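Local coordinates for protein putative nucleotide sugar epimerase/ dehydratase (Bordetella bronchiseptica, PDB 2Q1S) that binds NADH in a Rossmann fold and is probably a nucleotide-sugar epimerase or dehydratase acting in lipopolysaccharide O-antigen biosynthesis, at residues 240-245 against 299-304; 99-104 against 140-145; 255-260 against 313-318. One frame throughout, in Å; residues are numbered along the deposited sequence.

Contact 1: residues 240-245 against 299-304; sequences YKALKG and KINEIT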
loop_
_atom_site.group_PDB
_atom_site.type_symbol
_atom_site.label_atom_id
_atom_site.label_comp_id
_atom_site.label_asym_id
_atom_site.label_seq_id
_atom_site.Cartn_x
_atom_site.Cartn_y
_atom_site.Cartn_z
ATOM N N TYR A 240 17.714 4.581 30.072
ATOM C CA TYR A 240 18.038 5.982 30.333
ATOM C C TYR A 240 17.561 6.405 31.730
ATOM O O TYR A 240 18.359 6.930 32.530
ATOM C CB TYR A 240 17.446 6.906 29.253
ATOM C CG TYR A 240 17.700 8.368 29.544
ATOM C CD1 TYR A 240 18.942 8.952 29.272
ATOM C CD2 TYR A 240 16.713 9.157 30.144
ATOM C CE1 TYR A 240 19.188 10.295 29.584
ATOM C CE2 TYR A 240 16.933 10.492 30.425
ATOM C CZ TYR A 240 18.174 11.055 30.157
ATOM O OH TYR A 240 18.391 12.382 30.458
ATOM N N LYS A 241 16.281 6.155 32.027
ATOM C CA LYS A 241 15.675 6.598 33.294
ATOM C C LYS A 241 16.320 5.893 34.492
ATOM O O LYS A 241 16.529 6.510 35.549
ATOM C CB LYS A 241 14.155 6.404 33.277
ATOM C CG LYS A 241 13.433 7.411 32.384
ATOM C CD LYS A 241 11.946 7.143 32.237
ATOM C CE LYS A 241 11.235 8.456 31.858
ATOM N NZ LYS A 241 9.831 8.246 31.412
ATOM N N ALA A 242 16.633 4.607 34.325
ATOM C CA ALA A 242 17.317 3.828 35.367
ATOM C C ALA A 242 18.710 4.376 35.666
ATOM O O ALA A 242 19.087 4.535 36.840
ATOM C CB ALA A 242 17.400 2.380 34.972
ATOM N N LEU A 243 19.460 4.683 34.611
ATOM C CA LEU A 243 20.771 5.335 34.734
ATOM C C LEU A 243 20.722 6.710 35.409
ATOM O O LEU A 243 21.720 7.156 35.957
ATOM C CB LEU A 243 21.457 5.437 33.360
ATOM C CG LEU A 243 22.060 4.158 32.757
ATOM C CD1 LEU A 243 22.711 4.503 31.436
ATOM C CD2 LEU A 243 23.102 3.559 33.709
ATOM N N LYS A 244 19.565 7.367 35.350
ATOM C CA LYS A 244 19.359 8.669 35.960
ATOM C C LYS A 244 18.747 8.521 37.360
ATOM O O LYS A 244 18.423 9.519 38.014
ATOM C CB LYS A 244 18.452 9.573 35.109
ATOM C CG LYS A 244 18.937 9.908 33.697
ATOM C CD LYS A 244 20.293 10.588 33.640
ATOM C CE LYS A 244 20.251 12.045 34.106
ATOM N NZ LYS A 244 21.530 12.715 33.788
ATOM N N GLY A 245 18.536 7.263 37.768
ATOM C CA GLY A 245 18.018 6.976 39.103
ATOM C C GLY A 245 16.536 7.275 39.254
ATOM O O GLY A 245 16.055 7.528 40.364
ATOM N N LYS A 299 15.163 -6.285 35.589
ATOM C CA LYS A 299 16.528 -6.577 35.120
ATOM C C LYS A 299 17.359 -5.307 34.921
ATOM O O LYS A 299 18.496 -5.224 35.365
ATOM C CB LYS A 299 16.479 -7.358 33.805
ATOM C CG LYS A 299 16.093 -8.828 33.959
ATOM C CD LYS A 299 15.467 -9.354 32.672
ATOM C CE LYS A 299 15.472 -10.874 32.585
ATOM N NZ LYS A 299 14.818 -11.598 33.692
ATOM N N ILE A 300 16.781 -4.323 34.241
ATOM C CA ILE A 300 17.443 -3.042 34.035
ATOM C C ILE A 300 17.767 -2.352 35.370
ATOM O O ILE A 300 18.874 -1.831 35.566
ATOM C CB ILE A 300 16.595 -2.126 33.114
ATOM C CG1 ILE A 300 16.563 -2.688 31.694
ATOM C CG2 ILE A 300 17.171 -0.696 33.097
ATOM C CD1 ILE A 300 15.529 -2.013 30.790
ATOM N N ASN A 301 16.812 -2.354 36.295
ATOM C CA ASN A 301 17.059 -1.788 37.619
ATOM C C ASN A 301 18.206 -2.517 38.326
ATOM O O ASN A 301 19.120 -1.883 38.860
ATOM C CB ASN A 301 15.774 -1.780 38.457
ATOM C CG ASN A 301 14.837 -0.613 38.106
ATOM O OD1 ASN A 301 15.215 0.335 37.403
ATOM N ND2 ASN A 301 13.612 -0.677 38.613
ATOM N N GLU A 302 18.193 -3.850 38.275
ATOM C CA GLU A 302 19.214 -4.633 38.973
ATOM C C GLU A 302 20.619 -4.418 38.372
ATOM O O GLU A 302 21.593 -4.310 39.114
ATOM C CB GLU A 302 18.810 -6.113 39.067
ATOM C CG GLU A 302 19.381 -7.037 37.984
ATOM C CD GLU A 302 20.738 -7.628 38.375
ATOM O OE1 GLU A 302 21.092 -7.596 39.571
ATOM O OE2 GLU A 302 21.450 -8.120 37.470
ATOM N N ILE A 303 20.709 -4.321 37.044
ATOM C CA ILE A 303 21.992 -4.094 36.365
ATOM C C ILE A 303 22.519 -2.665 36.598
ATOM O O ILE A 303 23.740 -2.454 36.759
ATOM C CB ILE A 303 21.902 -4.376 34.829
ATOM C CG1 ILE A 303 21.499 -5.829 34.535
ATOM C CG2 ILE A 303 23.231 -4.071 34.130
ATOM C CD1 ILE A 303 21.051 -6.098 33.080
ATOM N N THR A 304 21.610 -1.687 36.618
ATOM C CA THR A 304 21.995 -0.279 36.795
ATOM C C THR A 304 22.177 0.148 38.245
ATOM O O THR A 304 22.837 1.151 38.496
ATOM C CB THR A 304 21.000 0.707 36.130
ATOM O OG1 THR A 304 19.685 0.501 36.660
ATOM C CG2 THR A 304 20.982 0.522 34.612
#
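Ala242 turns its single methyl straight at the helix 293-304, and around this methyl the packing is closest. Its CB lies 3.4 Å from Thr304 OG1 and 3.6 Å from Ile300 CG2, two atoms that rise from successive turns of the facing helix; the amide oxygen Asn301 OD1 borders the same methyl at 3.9 Å, while OD1 itself is hydrogen-bonded to Asn306 ND2. A residue as small as alanine suits the spot, since it lets the backbones come within 6.1 Å between the CA atoms of Ala242 and Asn301. The pair of helices, 234-243 and 293-304, belongs to the part of an extended short-chain dehydrogenase/reductase that, as in relatives, accompanies the Rossmann core and contributes to the nucleotide-sugar site. Threonine can face a methyl here because its hydroxyl is satisfied within its own helix: with chi1 58°, OG1 sits between the backbone N and the carbonyl carbon and donates to Ile300 O at 2.7 Å. That carbonyl also accepts a hydrogen bond from Thr304 N, the two donors arriving from opposite faces of its plane. The looser side belongs to Leu243. Both it and Thr304 remain partly exposed, and they meet through one methyl pair, Leu243 CD2 to Thr304 CG2 at 3.8 Å, with the side chains at about a right angle. Beyond Leu243 lies Lys355 of helix 343-356, and Gly245, with positive phi, ends the first helix in a Schellman motif.

Contact 2: residues 99-104 against 140-145; sequences EYDYVF and FKRLKK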
loop_
_atom_site.group_PDB
_atom_site.type_symbol
_atom_site.label_atom_id
_atom_site.label_comp_id
_atom_site.label_asym_id
_atom_site.label_seq_id
_atom_site.Cartn_x
_atom_site.Cartn_y
_atom_site.Cartn_z
ATOM N N GLU A 99 26.197 -2.025 -9.522
ATOM C CA GLU A 99 27.474 -2.357 -8.884
ATOM C C GLU A 99 27.313 -2.996 -7.505
ATOM O O GLU A 99 28.275 -3.096 -6.748
ATOM C CB GLU A 99 28.339 -1.078 -8.777
ATOM C CG GLU A 99 27.805 -0.076 -7.756
ATOM C CD GLU A 99 28.688 1.156 -7.575
ATOM O OE1 GLU A 99 29.881 1.006 -7.224
ATOM O OE2 GLU A 99 28.190 2.275 -7.801
ATOM N N TYR A 100 26.094 -3.424 -7.179
ATOM C CA TYR A 100 25.802 -3.977 -5.866
ATOM C C TYR A 100 25.488 -5.447 -5.922
ATOM O O TYR A 100 24.717 -5.923 -6.775
ATOM C CB TYR A 100 24.592 -3.271 -5.229
ATOM C CG TYR A 100 24.766 -1.767 -5.188
ATOM C CD1 TYR A 100 25.531 -1.145 -4.166
ATOM C CD2 TYR A 100 24.176 -0.950 -6.165
ATOM C CE1 TYR A 100 25.748 0.257 -4.153
ATOM C CE2 TYR A 100 24.364 0.451 -6.130
ATOM C CZ TYR A 100 25.133 1.030 -5.130
ATOM O OH TYR A 100 25.271 2.409 -5.151
ATOM N N ASP A 101 26.090 -6.184 -5.013
ATOM C CA ASP A 101 25.778 -7.578 -4.814
ATOM C C ASP A 101 24.567 -7.765 -3.908
ATOM O O ASP A 101 23.798 -8.708 -4.088
ATOM C CB ASP A 101 27.003 -8.293 -4.243
ATOM C CG ASP A 101 28.191 -8.163 -5.145
ATOM O OD1 ASP A 101 28.124 -8.654 -6.281
ATOM O OD2 ASP A 101 29.166 -7.515 -4.720
ATOM N N TYR A 102 24.457 -6.903 -2.910
ATOM C CA TYR A 102 23.373 -6.983 -1.910
ATOM C C TYR A 102 22.860 -5.635 -1.608
ATOM O O TYR A 102 23.602 -4.646 -1.591
ATOM C CB TYR A 102 23.851 -7.668 -0.617
ATOM C CG TYR A 102 24.277 -9.089 -0.846
ATOM C CD1 TYR A 102 23.328 -10.113 -0.943
ATOM C CD2 TYR A 102 25.633 -9.437 -1.031
ATOM C CE1 TYR A 102 23.677 -11.420 -1.195
ATOM C CE2 TYR A 102 26.015 -10.751 -1.291
ATOM C CZ TYR A 102 25.040 -11.781 -1.360
ATOM O OH TYR A 102 25.399 -13.093 -1.620
ATOM N N VAL A 103 21.541 -5.562 -1.427
ATOM C CA VAL A 103 20.908 -4.334 -0.953
ATOM C C VAL A 103 20.089 -4.681 0.269
ATOM O O VAL A 103 19.389 -5.666 0.268
ATOM C CB VAL A 103 19.963 -3.704 -2.056
ATOM C CG1 VAL A 103 19.056 -2.584 -1.489
ATOM C CG2 VAL A 103 20.767 -3.220 -3.239
ATOM N N PHE A 104 20.264 -3.912 1.329
ATOM C CA PHE A 104 19.426 -4.007 2.552
ATOM C C PHE A 104 18.578 -2.755 2.615
ATOM O O PHE A 104 19.113 -1.683 2.630
ATOM C CB PHE A 104 20.300 -4.115 3.806
ATOM C CG PHE A 104 21.131 -5.365 3.856
ATOM C CD1 PHE A 104 22.398 -5.413 3.246
ATOM C CD2 PHE A 104 20.644 -6.536 4.443
ATOM C CE1 PHE A 104 23.182 -6.567 3.274
ATOM C CE2 PHE A 104 21.435 -7.700 4.507
ATOM C CZ PHE A 104 22.701 -7.724 3.880
ATOM N N PHE A 140 18.618 -4.500 -12.601
ATOM C CA PHE A 140 20.018 -4.758 -12.202
ATOM C C PHE A 140 20.329 -6.263 -12.173
ATOM O O PHE A 140 19.524 -7.094 -11.708
ATOM C CB PHE A 140 20.310 -4.181 -10.818
ATOM C CG PHE A 140 20.502 -2.677 -10.786
ATOM C CD1 PHE A 140 20.166 -1.886 -11.880
ATOM C CD2 PHE A 140 20.981 -2.058 -9.617
ATOM C CE1 PHE A 140 20.350 -0.494 -11.823
ATOM C CE2 PHE A 140 21.158 -0.715 -9.547
ATOM C CZ PHE A 140 20.843 0.080 -10.644
ATOM N N LYS A 141 21.523 -6.593 -12.632
ATOM C CA LYS A 141 21.899 -7.970 -12.898
ATOM C C LYS A 141 22.942 -8.519 -11.915
ATOM O O LYS A 141 23.050 -9.731 -11.747
ATOM C CB LYS A 141 22.435 -8.102 -14.344
ATOM C CG LYS A 141 21.374 -7.881 -15.457
ATOM C CD LYS A 141 20.342 -9.009 -15.381
ATOM C CE LYS A 141 19.372 -9.047 -16.544
ATOM N NZ LYS A 141 18.371 -7.984 -16.448
ATOM N N ARG A 142 23.675 -7.624 -11.262
ATOM C CA ARG A 142 24.700 -8.038 -10.293
ATOM C C ARG A 142 24.052 -8.396 -8.948
ATOM O O ARG A 142 24.667 -9.069 -8.138
ATOM C CB ARG A 142 25.719 -6.913 -10.096
ATOM C CG ARG A 142 26.901 -7.344 -9.246
ATOM C CD ARG A 142 28.062 -6.363 -9.291
ATOM N NE ARG A 142 28.978 -6.610 -8.174
ATOM C CZ ARG A 142 30.073 -5.917 -7.905
ATOM N NH1 ARG A 142 30.518 -4.989 -8.746
ATOM N NH2 ARG A 142 30.769 -6.205 -6.815
ATOM N N LEU A 143 22.808 -7.948 -8.724
ATOM C CA LEU A 143 22.117 -8.225 -7.445
ATOM C C LEU A 143 21.891 -9.667 -7.149
ATOM O O LEU A 143 21.261 -10.353 -7.956
ATOM C CB LEU A 143 20.731 -7.630 -7.460
ATOM C CG LEU A 143 20.668 -6.183 -7.162
ATOM C CD1 LEU A 143 19.212 -5.725 -7.335
ATOM C CD2 LEU A 143 21.128 -5.877 -5.722
ATOM N N LYS A 144 22.396 -10.151 -6.016
ATOM C CA LYS A 144 22.084 -11.489 -5.533
ATOM C C LYS A 144 20.843 -11.492 -4.642
ATOM O O LYS A 144 20.111 -12.471 -4.672
ATOM C CB LYS A 144 23.230 -12.125 -4.713
ATOM C CG LYS A 144 24.225 -13.003 -5.467
ATOM C CD LYS A 144 24.871 -12.229 -6.594
ATOM C CE LYS A 144 26.137 -11.587 -6.137
ATOM N NZ LYS A 144 26.882 -10.958 -7.293
ATOM N N LYS A 145 20.718 -10.498 -3.765
ATOM C CA LYS A 145 19.594 -10.442 -2.813
ATOM C C LYS A 145 19.326 -9.039 -2.406
ATOM O O LYS A 145 20.237 -8.223 -2.303
ATOM C CB LYS A 145 19.882 -11.294 -1.566
ATOM C CG LYS A 145 18.696 -12.216 -1.120
ATOM C CD LYS A 145 18.341 -13.291 -2.148
ATOM C CE LYS A 145 19.453 -14.341 -2.287
ATOM N NZ LYS A 145 19.604 -15.121 -1.033
#
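Asp101 OD1 is clasped from opposite faces of its carboxylate plane by two cations, Arg142 NE at 2.9 Å and Lys144 NZ at 2.8 Å. This salt-bridge network sits where two neighbouring parallel strands of the Rossmann sheet, 102-105 and 145-151, begin side by side, paired by a bridge between Tyr102 and Lys145. Arginine suits the position because it grips side-on: NE meets OD1 along a nearly straight bond (171°), while NH2 reaches Asp101 OD2 on the syn side, with the carboxylate and guanidinium planes 53° apart. CG anti to the backbone N (chi1 -173°) and a chain extended from there to NE carry the guanidinium out to the acid. Glu99 O lies over the centre of one guanidinium face, and OD2 also accepts from Asn34 N, so the acid is held by donors on both oxygens. The shorter reach of Lys144, bent at chi2 and chi3, brings NZ to the anti side of OD1 and also to the carbonyl oxygen of Arg142, two residues back. Lys144 N donates to Asp101 O at 2.8 Å, and Val103 N to Lys145 O at 3.1 Å. Away from the charges, Val103 CG2 and Leu143 CD2 touch at 3.7 Å and share Leu137 of helix 128-137, branched aliphatic groups fitting this buried side. On the face bearing Tyr102 and Lys145, the lysine CB rests against the edge of the tyrosine ring, 3.7 Å from CD1.

Contact 3: residues 255-260 against 313-318; sequences VATRDF and LPKRPW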
loop_
_atom_site.group_PDB
_atom_site.type_symbol
_atom_site.label_atom_id
_atom_site.label_comp_id
_atom_site.label_asym_id
_atom_site.label_seq_id
_atom_site.Cartn_x
_atom_site.Cartn_y
_atom_site.Cartn_z
ATOM N N VAL A 255 2.418 -5.984 32.653
ATOM C CA VAL A 255 1.951 -7.335 32.340
ATOM C C VAL A 255 2.147 -7.695 30.858
ATOM O O VAL A 255 2.181 -8.873 30.508
ATOM C CB VAL A 255 0.478 -7.587 32.780
ATOM C CG1 VAL A 255 0.347 -7.475 34.298
ATOM C CG2 VAL A 255 -0.504 -6.638 32.087
ATOM N N ALA A 256 2.281 -6.681 30.002
ATOM C CA ALA A 256 2.538 -6.904 28.581
ATOM C C ALA A 256 3.828 -7.698 28.411
ATOM O O ALA A 256 4.803 -7.439 29.127
ATOM C CB ALA A 256 2.628 -5.580 27.836
ATOM N N THR A 257 3.815 -8.671 27.489
ATOM C CA THR A 257 5.017 -9.434 27.146
ATOM C C THR A 257 5.444 -9.140 25.721
ATOM O O THR A 257 4.606 -8.906 24.824
ATOM C CB THR A 257 4.852 -10.985 27.274
ATOM O OG1 THR A 257 3.776 -11.445 26.440
ATOM C CG2 THR A 257 4.644 -11.420 28.739
ATOM N N ARG A 258 6.758 -9.161 25.517
ATOM C CA ARG A 258 7.318 -9.004 24.178
ATOM C C ARG A 258 8.432 -10.008 23.906
ATOM O O ARG A 258 9.076 -10.496 24.842
ATOM C CB ARG A 258 7.830 -7.586 24.021
ATOM C CG ARG A 258 6.733 -6.548 24.241
ATOM C CD ARG A 258 7.155 -5.230 23.676
ATOM N NE ARG A 258 6.372 -4.132 24.235
ATOM C CZ ARG A 258 6.501 -2.866 23.858
ATOM N NH1 ARG A 258 7.365 -2.538 22.909
ATOM N NH2 ARG A 258 5.760 -1.932 24.428
ATOM N N ASP A 259 8.653 -10.315 22.624
ATOM C CA ASP A 259 9.753 -11.170 22.217
ATOM C C ASP A 259 10.925 -10.264 21.832
ATOM O O ASP A 259 11.110 -9.954 20.660
ATOM C CB ASP A 259 9.293 -12.055 21.039
ATOM C CG ASP A 259 10.399 -12.934 20.475
ATOM O OD1 ASP A 259 11.586 -12.559 20.603
ATOM O OD2 ASP A 259 10.084 -13.980 19.862
ATOM N N PHE A 260 11.686 -9.802 22.821
ATOM C CA PHE A 260 12.810 -8.910 22.534
ATOM C C PHE A 260 13.903 -9.694 21.820
ATOM O O PHE A 260 14.104 -10.891 22.095
ATOM C CB PHE A 260 13.375 -8.296 23.820
ATOM C CG PHE A 260 12.414 -7.379 24.524
ATOM C CD1 PHE A 260 12.220 -6.084 24.075
ATOM C CD2 PHE A 260 11.686 -7.826 25.635
ATOM C CE1 PHE A 260 11.312 -5.233 24.717
ATOM C CE2 PHE A 260 10.779 -6.986 26.277
ATOM C CZ PHE A 260 10.595 -5.683 25.816
ATOM N N LEU A 313 2.450 -5.723 38.519
ATOM C CA LEU A 313 1.255 -6.514 38.782
ATOM C C LEU A 313 1.429 -7.904 38.173
ATOM O O LEU A 313 2.207 -8.074 37.225
ATOM C CB LEU A 313 0.022 -5.841 38.167
ATOM C CG LEU A 313 -0.590 -4.621 38.867
ATOM C CD1 LEU A 313 -1.603 -3.932 37.930
ATOM C CD2 LEU A 313 -1.217 -4.982 40.200
ATOM N N PRO A 314 0.702 -8.904 38.696
ATOM C CA PRO A 314 0.795 -10.251 38.141
ATOM C C PRO A 314 0.163 -10.326 36.743
ATOM O O PRO A 314 -0.910 -9.750 36.504
ATOM C CB PRO A 314 -0.011 -11.097 39.148
ATOM C CG PRO A 314 -1.009 -10.146 39.699
ATOM C CD PRO A 314 -0.259 -8.837 39.813
ATOM N N LYS A 315 0.821 -11.017 35.818
ATOM C CA LYS A 315 0.261 -11.193 34.484
ATOM C C LYS A 315 -0.900 -12.205 34.515
ATOM O O LYS A 315 -0.748 -13.295 35.048
ATOM C CB LYS A 315 1.357 -11.665 33.528
ATOM C CG LYS A 315 0.899 -11.884 32.108
ATOM C CD LYS A 315 2.049 -12.492 31.262
ATOM C CE LYS A 315 2.260 -13.980 31.594
ATOM N NZ LYS A 315 3.588 -14.471 31.149
ATOM N N ARG A 316 -2.022 -11.847 33.894
ATOM C CA ARG A 316 -3.183 -12.755 33.875
ATOM C C ARG A 316 -3.429 -13.289 32.448
ATOM O O ARG A 316 -2.880 -12.733 31.511
ATOM C CB ARG A 316 -4.423 -12.027 34.429
ATOM C CG ARG A 316 -4.340 -11.647 35.928
ATOM C CD ARG A 316 -4.445 -12.821 36.835
ATOM N NE ARG A 316 -4.710 -12.367 38.213
ATOM C CZ ARG A 316 -3.945 -12.587 39.279
ATOM N NH1 ARG A 316 -2.843 -13.327 39.216
ATOM N NH2 ARG A 316 -4.316 -12.085 40.456
ATOM N N PRO A 317 -4.197 -14.404 32.295
ATOM C CA PRO A 317 -4.406 -14.960 30.929
ATOM C C PRO A 317 -4.976 -14.010 29.863
ATOM O O PRO A 317 -4.660 -14.156 28.681
ATOM C CB PRO A 317 -5.345 -16.151 31.193
ATOM C CG PRO A 317 -4.991 -16.578 32.578
ATOM C CD PRO A 317 -4.859 -15.247 33.299
ATOM N N TRP A 318 -5.778 -13.030 30.274
ATOM C CA TRP A 318 -6.332 -12.033 29.343
ATOM C C TRP A 318 -5.388 -10.922 28.985
ATOM O O TRP A 318 -5.676 -10.167 28.059
ATOM C CB TRP A 318 -7.635 -11.442 29.900
ATOM C CG TRP A 318 -7.602 -11.031 31.350
ATOM C CD1 TRP A 318 -7.372 -9.761 31.819
ATOM C CD2 TRP A 318 -7.810 -11.860 32.507
ATOM N NE1 TRP A 318 -7.441 -9.762 33.192
ATOM C CE2 TRP A 318 -7.688 -11.030 33.647
ATOM C CE3 TRP A 318 -8.051 -13.228 32.693
ATOM C CZ2 TRP A 318 -7.832 -11.517 34.961
ATOM C CZ3 TRP A 318 -8.215 -13.722 34.011
ATOM C CH2 TRP A 318 -8.087 -12.866 35.130
#
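Val255 O accepts a hydrogen bond from Asn320 ND2 and is flanked by the aliphatic chain of Lys315, whose CG lies 3.6 Å and CD 3.7 Å away. The contact lies where the chain enters strand 257-262, which in this extended short-chain dehydrogenase/reductase fold pairs with 203-212 in parallel and with 291-292 in antiparallel fashion; the loop segment 313-318 passes beside Val255, just before the strand, and Thr257, its first residue. Asn320, two residues beyond 313-318 in the same loop, serves as a two-ended polar link: besides the bond to Val255 O, its OD1 accepts from Thr257 N, so one amide side chain satisfies two backbone groups to which residues 313-318 give no hydrogen bond. Across the segments the contact is by van der Waals packing. Val255 presents CG1 to a pair of successive carbonyls, 3.4 Å from Pro314 O and 3.5 Å from Leu313 O, and the same methyl reaches Leu313 CB at 4.2 Å. A compact branched side chain suits this place, where the loop's main chain comes close and Lys315 CA stands 4.0 Å from Val255 CB. Lysine suits the surface beside it: CG and CD lie along Val255 O and the Thr257 methyl, while the charged end suits an exposed residue. The Lys315 side chain runs out extended through chi1 and chi2, then bends at chi3 (75°), crossing Thr257 at about a right angle. Nearby Arg258 binds UDP in another crystal structure of this protein, though none is bound to this chain here; its NH1 donates to Asn210 OD1. Where lysine and threonine cross, Thr257 CG2 lies 3.8 Å from Lys315 CD.

Overall arrangement
Contact 2 stands apart from the other two, on the far side of the chain's centre: its centre is 43 Å from that of contact 1 and 42 Å from that of contact 3. It belongs to the dinucleotide-binding core, and the side chain of Val103 lies about 11 Å from the bound NADH. Contacts 1 and 3 lie toward the nucleotide-sugar site, with centres 21 Å apart and nearest atoms about 8 Å. Their segments alternate along the chain. Segment 255-260 of contact 3 carries Arg258, which binds UDP in another structure of this protein but takes no part in the contact, whereas contact 1 approaches that site less directly, Asn301 being about 9 Å from Pro249 between side chains. Contacts 2 and 3 reach the same sheet.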